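Local coordinates for protein activating signal cointegrator 1 complex subunit 2 (Homo sapiens, PDB 6YXQ) that binds K63-linked polyubiquitin to bring its partners ASCC3 and ALKBH3 to DNA damage, and helps rescue stalled ribosomes, at residues B[126-131]-B[170-175]; B[42-47]-B[118-123]. All blocks are in the same frame, centred on the assembly; numbering follows the deposited sequence.

Contact 1: residues B[126-131]-B[170-175]; sequences SVFLTF and VLFGKG
Ser126 O, just ahead in sequence of the Val127 and Phe128 side chains that meet Phe172, is gripped twice from the next turn of its helix. Thr130 N reaches Ser126 O at 2.9 Å in the regular helical bond, and Thr130 OG1 reaches the same Ser126 O at 2.8 Å. The two donors arrive from opposite faces of the carbonyl plane, the hydroxyl 37° out of it.

Across the contact everything is apolar. Phe128 CB sits over one face of the Phe172 ring, a CH-pi contact with 3.9 Å from CB to the ring centroid. Because Phe128 CG lies anti to the backbone N (chi1 178°), its ring runs on alongside Phe172 in the opposing direction, and the two centroids end 5.2 Å apart with the planes at 41°. Phe128 CD1 rests above that same Phe172 face, while Leu171 CB lies toward the rim of the opposite face. Val127 CG1 adds a lighter touch at Phe172 CZ, 4.1 Å away.

His124 also meets the Phe172 ring, and Phe173 of the ASCC3 chain packs on both phenylalanines. The contact thus joins the second half of helix 114-135 to the end region of helix 162-172, with helix 89-101 reached by Val127 and Leu171, and helix 53-75 by Ser126 and Thr130.

Contact 2: residues B[42-47]-B[118-123]; sequences VLYKPP and DMQKRL
Tyr44 OH donates a hydrogen bond to Gln120 OE1 at 2.5 Å, the one polar bond between the loop 42-47 and the helical turns 118-123. The amide oxygen lies at the edge of the phenol, in the plane of its ring, and the ring and amide planes are only 14° apart, although the two side chains run at about a right angle to each other. Gln120 gets there by a bend: its chain turns at chi2 (-94°), which brings the amide end nearer to the loop than its first bond would suggest. Further along the same ring edge, Leu123 CD1 touches Tyr44 CE2 at 3.5 Å and lies near the ring plane. Gln120 NE2 comes loosely toward Pro47 CD, at 4.3 Å.

The loop runs extended beside helix 114-135, within the N-terminal, largely helical part of ASCC2 that lies against ASCC3 here; the ubiquitin-binding CUE domain follows outside this fragment. Pro46 and Pro47 have polyproline II backbone angles, which keep the chain stretched after Tyr44. Gln120 and Leu123, three residues apart, present their side chains to the loop from successive turns.

In the next shell, Tyr98 of helix 89-101 meets the Tyr44 ring edge-to-face and also packs on Leu123. Pro103 touches both Tyr44 and Gln120, and Tyr59 of helix 53-75 lies against Gln120. A phenylalanine at Tyr44 would probably leave Gln120 OE1 without its donor and the amide freer to turn. Farther round helix 114-135, Arg122 forms a salt bridge with Asp71, and Lys121 makes a cation-pi contact with Phe175 of the ASCC3 chain.

From the N terminus, the chain passes the hairpin of strands 14-18 and 25-29 and reaches the loop 42-47. Helices 53-75, 78-87 and 89-101 follow before contact 2 closes this 70-residue excursion on helix 114-135. A few residues farther along the same helix, contact 1 opens; its shorter loop of 38 residues takes in helix 147-156 and most of helix 162-172, then returns. The two loops run in series, neither nesting nor crossing, and the centres of the two contacts lie about 14 Å apart. Helix 114-135 therefore links the early loop at one point to the end region of helix 162-172 at another.

Contact 1: residues B[126-131]-B[170-175]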
ATOM      1  N   SER B 126       3.977   5.628   6.016  1.00 73.71           N
ATOM      2  CA  SER B 126       3.971   4.862   7.254  1.00 91.55           C
ATOM      3  C   SER B 126       3.732   3.382   6.988  1.00 92.37           C
ATOM      4  O   SER B 126       4.371   2.523   7.610  1.00108.20           O
ATOM      5  CB  SER B 126       2.916   5.415   8.206  1.00 96.14           C
ATOM      6  OG  SER B 126       2.579   4.436   9.162  1.00102.77           O
ATOM      7  N   VAL B 127       2.823   3.066   6.063  1.00 76.96           N
ATOM      8  CA  VAL B 127       2.546   1.670   5.737  1.00 71.62           C
ATOM      9  C   VAL B 127       3.774   1.008   5.128  1.00 69.44           C
ATOM     10  O   VAL B 127       4.127  -0.129   5.479  1.00 73.06           O
ATOM     11  CB  VAL B 127       1.335   1.575   4.798  1.00 70.80           C
ATOM     12  CG1 VAL B 127       1.265   0.190   4.186  1.00 67.16           C
ATOM     13  CG2 VAL B 127       0.056   1.917   5.547  1.00 61.19           C
ATOM     14  N   PHE B 128       4.445   1.699   4.200  1.00 58.23           N
ATOM     15  CA  PHE B 128       5.659   1.118   3.638  1.00 64.63           C
ATOM     16  C   PHE B 128       6.694   0.842   4.722  1.00 80.45           C
ATOM     17  O   PHE B 128       7.350  -0.208   4.709  1.00 90.61           O
ATOM     18  CB  PHE B 128       6.253   2.023   2.567  1.00 70.51           C
ATOM     19  CG  PHE B 128       7.527   1.497   1.993  1.00 77.40           C
ATOM     20  CD1 PHE B 128       7.511   0.427   1.117  1.00 77.71           C
ATOM     21  CD2 PHE B 128       8.747   2.051   2.345  1.00 88.15           C
ATOM     22  CE1 PHE B 128       8.693  -0.072   0.588  1.00 80.88           C
ATOM     23  CE2 PHE B 128       9.932   1.556   1.820  1.00 85.02           C
ATOM     24  CZ  PHE B 128       9.904   0.493   0.941  1.00 68.91           C
ATOM     25  N   LEU B 129       6.852   1.766   5.677  1.00 87.59           N
ATOM     26  CA  LEU B 129       7.874   1.563   6.705  1.00 87.70           C
ATOM     27  C   LEU B 129       7.508   0.415   7.640  1.00 86.86           C
ATOM     28  O   LEU B 129       8.383  -0.352   8.063  1.00 87.37           O
ATOM     29  CB  LEU B 129       8.107   2.851   7.493  1.00 73.57           C
ATOM     30  CG  LEU B 129       8.589   4.033   6.654  1.00 73.04           C
ATOM     31  CD1 LEU B 129       8.073   5.324   7.232  1.00 89.05           C
ATOM     32  CD2 LEU B 129      10.104   4.052   6.546  1.00 70.92           C
ATOM     33  N   THR B 130       6.222   0.282   7.973  1.00 75.47           N
ATOM     34  CA  THR B 130       5.774  -0.858   8.770  1.00 76.22           C
ATOM     35  C   THR B 130       6.092  -2.177   8.072  1.00 80.59           C
ATOM     36  O   THR B 130       6.612  -3.124   8.687  1.00 89.66           O
ATOM     37  CB  THR B 130       4.276  -0.741   9.031  1.00 71.10           C
ATOM     38  OG1 THR B 130       3.995   0.543   9.596  1.00 80.55           O
ATOM     39  CG2 THR B 130       3.812  -1.831   9.976  1.00 53.60           C
ATOM     40  N   PHE B 131       5.784  -2.261   6.778  1.00 73.34           N
ATOM     41  CA  PHE B 131       6.059  -3.511   6.082  1.00 70.62           C
ATOM     42  C   PHE B 131       7.555  -3.765   5.960  1.00 71.82           C
ATOM     43  O   PHE B 131       7.984  -4.923   6.006  1.00 81.81           O
ATOM     44  CB  PHE B 131       5.358  -3.523   4.724  1.00 62.55           C
ATOM     45  CG  PHE B 131       3.944  -3.992   4.815  1.00 58.80           C
ATOM     46  CD1 PHE B 131       3.662  -5.343   4.955  1.00 64.58           C
ATOM     47  CD2 PHE B 131       2.895  -3.085   4.839  1.00 58.03           C
ATOM     48  CE1 PHE B 131       2.353  -5.787   5.077  1.00 77.09           C
ATOM     49  CE2 PHE B 131       1.579  -3.523   4.964  1.00 64.12           C
ATOM     50  CZ  PHE B 131       1.308  -4.875   5.082  1.00 68.63           C
ATOM     51  N   VAL B 170       2.800  -3.219  -6.526  1.00 66.20           N
ATOM     52  CA  VAL B 170       2.195  -2.225  -7.409  1.00 63.15           C
ATOM     53  C   VAL B 170       2.114  -0.873  -6.714  1.00 66.75           C
ATOM     54  O   VAL B 170       2.125   0.176  -7.374  1.00 76.51           O
ATOM     55  CB  VAL B 170       0.815  -2.680  -7.901  1.00 61.52           C
ATOM     56  CG1 VAL B 170      -0.168  -2.781  -6.761  1.00 64.78           C
ATOM     57  CG2 VAL B 170       0.283  -1.734  -8.963  1.00 62.06           C
ATOM     58  N   LEU B 171       2.073  -0.861  -5.378  1.00 69.60           N
ATOM     59  CA  LEU B 171       1.932   0.400  -4.662  1.00 49.43           C
ATOM     60  C   LEU B 171       3.268   1.111  -4.461  1.00 62.16           C
ATOM     61  O   LEU B 171       3.336   2.337  -4.600  1.00 72.14           O
ATOM     62  CB  LEU B 171       1.254   0.163  -3.311  1.00 49.12           C
ATOM     63  CG  LEU B 171      -0.254  -0.120  -3.344  1.00 66.37           C
ATOM     64  CD1 LEU B 171      -0.749  -0.484  -1.949  1.00 80.81           C
ATOM     65  CD2 LEU B 171      -1.072   1.028  -3.923  1.00 49.74           C
ATOM     66  N   PHE B 172       4.342   0.381  -4.145  1.00 56.99           N
ATOM     67  CA  PHE B 172       5.603   1.018  -3.768  1.00 65.11           C
ATOM     68  C   PHE B 172       6.759   0.669  -4.701  1.00 74.88           C
ATOM     69  O   PHE B 172       7.916   0.920  -4.352  1.00 97.41           O
ATOM     70  CB  PHE B 172       5.999   0.656  -2.330  1.00 59.93           C
ATOM     71  CG  PHE B 172       4.902   0.840  -1.315  1.00 65.73           C
ATOM     72  CD1 PHE B 172       4.696   2.069  -0.711  1.00 72.15           C
ATOM     73  CD2 PHE B 172       4.097  -0.223  -0.943  1.00 80.28           C
ATOM     74  CE1 PHE B 172       3.692   2.238   0.228  1.00 79.76           C
ATOM     75  CE2 PHE B 172       3.093  -0.061  -0.005  1.00 79.19           C
ATOM     76  CZ  PHE B 172       2.891   1.170   0.582  1.00 82.19           C
ATOM     77  N   GLY B 173       6.493   0.111  -5.879  1.00 69.28           N
ATOM     78  CA  GLY B 173       7.590  -0.431  -6.650  1.00 64.21           C
ATOM     79  C   GLY B 173       8.245   0.537  -7.604  1.00 75.89           C
ATOM     80  O   GLY B 173       9.416   0.358  -7.955  1.00 99.27           O
ATOM     81  N   LYS B 174       7.510   1.557  -8.048  1.00 65.93           N
ATOM     82  CA  LYS B 174       8.093   2.516  -8.980  1.00 61.53           C
ATOM     83  C   LYS B 174       9.222   3.296  -8.322  1.00 72.57           C
ATOM     84  O   LYS B 174      10.328   3.389  -8.869  1.00 80.31           O
ATOM     85  CB  LYS B 174       7.020   3.464  -9.511  1.00 57.35           C
ATOM     86  CG  LYS B 174       7.381   4.059 -10.866  1.00 75.35           C
ATOM     87  CD  LYS B 174       6.789   5.444 -11.063  1.00 80.87           C
ATOM     88  CE  LYS B 174       6.965   5.917 -12.500  1.00 88.34           C
ATOM     89  NZ  LYS B 174       6.147   5.106 -13.453  1.00 96.26           N
ATOM     90  N   GLY B 175       8.972   3.843  -7.139  1.00 68.40           N
ATOM     91  CA  GLY B 175       9.971   4.650  -6.476  1.00 84.63           C
ATOM     92  C   GLY B 175      10.960   3.862  -5.642  1.00 88.66           C
ATOM     93  O   GLY B 175      12.176   3.984  -5.831  1.00 93.92           O
TER

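Contact 2: residues B[42-47]-B[118-123]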
ATOM      1  N   VAL B  42      -8.539   0.664  13.735  1.00 83.55           N
ATOM      2  CA  VAL B  42      -9.706   0.669  12.864  1.00 95.58           C
ATOM      3  C   VAL B  42      -9.280   0.407  11.425  1.00 99.24           C
ATOM      4  O   VAL B  42      -8.122   0.587  11.038  1.00 86.68           O
ATOM      5  CB  VAL B  42     -10.515   1.979  12.961  1.00 94.47           C
ATOM      6  CG1 VAL B  42     -10.892   2.245  14.377  1.00 89.28           C
ATOM      7  CG2 VAL B  42      -9.738   3.152  12.369  1.00 83.12           C
ATOM      8  N   LEU B  43     -10.246  -0.022  10.621  1.00 93.39           N
ATOM      9  CA  LEU B  43     -10.007  -0.322   9.223  1.00 81.31           C
ATOM     10  C   LEU B  43      -9.912   0.961   8.408  1.00 93.08           C
ATOM     11  O   LEU B  43     -10.359   2.033   8.825  1.00 96.99           O
ATOM     12  CB  LEU B  43     -11.120  -1.212   8.672  1.00 68.99           C
ATOM     13  CG  LEU B  43     -11.373  -2.470   9.497  1.00 81.53           C
ATOM     14  CD1 LEU B  43     -12.852  -2.794   9.523  1.00 87.38           C
ATOM     15  CD2 LEU B  43     -10.568  -3.648   8.965  1.00 81.47           C
ATOM     16  N   TYR B  44      -9.328   0.830   7.221  1.00 97.28           N
ATOM     17  CA  TYR B  44      -9.108   1.946   6.315  1.00 83.88           C
ATOM     18  C   TYR B  44     -10.179   1.947   5.230  1.00 89.04           C
ATOM     19  O   TYR B  44     -10.485   0.900   4.647  1.00 89.88           O
ATOM     20  CB  TYR B  44      -7.709   1.861   5.697  1.00 66.84           C
ATOM     21  CG  TYR B  44      -7.444   2.857   4.589  1.00 75.18           C
ATOM     22  CD1 TYR B  44      -7.779   2.569   3.270  1.00 76.96           C
ATOM     23  CD2 TYR B  44      -6.849   4.081   4.859  1.00 80.31           C
ATOM     24  CE1 TYR B  44      -7.540   3.474   2.256  1.00 73.76           C
ATOM     25  CE2 TYR B  44      -6.605   4.991   3.848  1.00 86.00           C
ATOM     26  CZ  TYR B  44      -6.953   4.682   2.550  1.00 81.45           C
ATOM     27  OH  TYR B  44      -6.710   5.583   1.544  1.00 87.95           O
ATOM     28  N   LYS B  45     -10.753   3.121   4.972  1.00 79.24           N
ATOM     29  CA  LYS B  45     -11.640   3.325   3.846  1.00 79.11           C
ATOM     30  C   LYS B  45     -11.101   4.452   2.974  1.00 91.97           C
ATOM     31  O   LYS B  45     -10.633   5.469   3.498  1.00102.16           O
ATOM     32  CB  LYS B  45     -13.066   3.662   4.315  1.00 88.45           C
ATOM     33  CG  LYS B  45     -13.685   2.628   5.252  1.00101.17           C
ATOM     34  CD  LYS B  45     -15.160   2.395   4.940  1.00116.93           C
ATOM     35  CE  LYS B  45     -15.905   1.813   6.138  1.00121.31           C
ATOM     36  NZ  LYS B  45     -15.637   0.355   6.320  1.00124.99           N
ATOM     37  N   PRO B  46     -11.132   4.301   1.655  1.00 88.24           N
ATOM     38  CA  PRO B  46     -10.551   5.317   0.768  1.00 82.48           C
ATOM     39  C   PRO B  46     -11.426   6.556   0.701  1.00 87.24           C
ATOM     40  O   PRO B  46     -12.606   6.515   1.083  1.00 92.36           O
ATOM     41  CB  PRO B  46     -10.489   4.599  -0.588  1.00 83.92           C
ATOM     42  CG  PRO B  46     -11.594   3.598  -0.519  1.00 88.85           C
ATOM     43  CD  PRO B  46     -11.654   3.142   0.910  1.00 89.09           C
ATOM     44  N   PRO B  47     -10.884   7.676   0.222  1.00 85.86           N
ATOM     45  CA  PRO B  47     -11.644   8.943   0.199  1.00 97.58           C
ATOM     46  C   PRO B  47     -12.811   8.893  -0.771  1.00103.25           C
ATOM     47  O   PRO B  47     -12.838   8.047  -1.678  1.00112.51           O
ATOM     48  CB  PRO B  47     -10.592   9.973  -0.249  1.00 86.81           C
ATOM     49  CG  PRO B  47      -9.488   9.181  -0.858  1.00 73.13           C
ATOM     50  CD  PRO B  47      -9.467   7.880  -0.125  1.00 66.91           C
ATOM     51  N   ASP B 118      -2.231  15.293   1.762  1.00 98.66           N
ATOM     52  CA  ASP B 118      -1.193  15.215   2.784  1.00107.11           C
ATOM     53  C   ASP B 118      -1.378  13.983   3.662  1.00 96.92           C
ATOM     54  O   ASP B 118      -0.416  13.258   3.952  1.00 93.85           O
ATOM     55  CB  ASP B 118      -1.214  16.490   3.626  1.00117.52           C
ATOM     56  CG  ASP B 118      -0.805  17.722   2.833  1.00131.52           C
ATOM     57  OD1 ASP B 118       0.042  17.594   1.920  1.00133.21           O
ATOM     58  OD2 ASP B 118      -1.338  18.818   3.118  1.00138.72           O
HETATM   59  N   MSE B 119      -2.609  13.729   4.081  1.00 91.96           N
HETATM   60  CA  MSE B 119      -2.929  12.584   4.906  1.00101.02           C
HETATM   61  C   MSE B 119      -2.646  11.262   4.171  1.00104.81           C
HETATM   62  O   MSE B 119      -2.075  10.322   4.737  1.00105.72           O
HETATM   63  CB  MSE B 119      -4.388  12.676   5.344  1.00109.79           C
HETATM   64  CG  MSE B 119      -4.834  11.545   6.218  1.00132.87           C
HETATM   65 SE   MSE B 119      -3.510  11.288   7.592  1.00157.03          SE
HETATM   66  CE  MSE B 119      -4.677  11.061   9.047  1.00143.93           C
ATOM     67  N   GLN B 120      -3.025  11.208   2.897  1.00101.23           N
ATOM     68  CA  GLN B 120      -2.752  10.021   2.096  1.00 90.90           C
ATOM     69  C   GLN B 120      -1.253   9.764   1.984  1.00 92.98           C
ATOM     70  O   GLN B 120      -0.805   8.613   2.058  1.00103.69           O
ATOM     71  CB  GLN B 120      -3.379  10.175   0.715  1.00 90.26           C
ATOM     72  CG  GLN B 120      -4.863   9.887   0.693  1.00 84.44           C
ATOM     73  CD  GLN B 120      -5.166   8.460   0.321  1.00 92.18           C
ATOM     74  OE1 GLN B 120      -5.320   7.595   1.187  1.00 89.16           O
ATOM     75  NE2 GLN B 120      -5.250   8.199  -0.980  1.00 97.17           N
ATOM     76  N   LYS B 121      -0.463  10.825   1.812  1.00 86.77           N
ATOM     77  CA  LYS B 121       0.993  10.679   1.778  1.00 91.77           C
ATOM     78  C   LYS B 121       1.529  10.137   3.100  1.00 90.99           C
ATOM     79  O   LYS B 121       2.402   9.250   3.122  1.00 84.19           O
ATOM     80  CB  LYS B 121       1.640  12.027   1.452  1.00 87.86           C
ATOM     81  CG  LYS B 121       1.939  12.233  -0.022  1.00 97.73           C
ATOM     82  CD  LYS B 121       2.231  13.690  -0.338  1.00107.00           C
ATOM     83  CE  LYS B 121       3.734  13.940  -0.431  1.00116.61           C
ATOM     84  NZ  LYS B 121       4.375  14.032   0.916  1.00120.19           N
ATOM     85  N   ARG B 122       1.043  10.692   4.214  1.00 97.34           N
ATOM     86  CA  ARG B 122       1.426  10.187   5.529  1.00103.51           C
ATOM     87  C   ARG B 122       1.179   8.686   5.623  1.00 96.66           C
ATOM     88  O   ARG B 122       2.067   7.914   6.016  1.00 91.46           O
ATOM     89  CB  ARG B 122       0.650  10.928   6.624  1.00104.77           C
ATOM     90  CG  ARG B 122       1.371  12.129   7.222  1.00101.85           C
ATOM     91  CD  ARG B 122       1.396  12.077   8.752  1.00 99.65           C
ATOM     92  NE  ARG B 122       0.057  12.106   9.342  1.00 94.55           N
ATOM     93  CZ  ARG B 122      -0.227  11.671  10.566  1.00 92.27           C
ATOM     94  NH1 ARG B 122      -1.467  11.731  11.027  1.00 85.41           N
ATOM     95  NH2 ARG B 122       0.731  11.172  11.336  1.00 99.86           N
ATOM     96  N   LEU B 123      -0.032   8.260   5.247  1.00 89.06           N
ATOM     97  CA  LEU B 123      -0.393   6.847   5.334  1.00 70.77           C
ATOM     98  C   LEU B 123       0.492   5.991   4.440  1.00 79.12           C
ATOM     99  O   LEU B 123       0.937   4.911   4.847  1.00 87.66           O
ATOM    100  CB  LEU B 123      -1.862   6.660   4.964  1.00 51.51           C
ATOM    101  CG  LEU B 123      -2.851   6.991   6.078  1.00 70.66           C
ATOM    102  CD1 LEU B 123      -4.277   6.901   5.569  1.00 79.81           C
ATOM    103  CD2 LEU B 123      -2.646   6.079   7.288  1.00 64.15           C
TER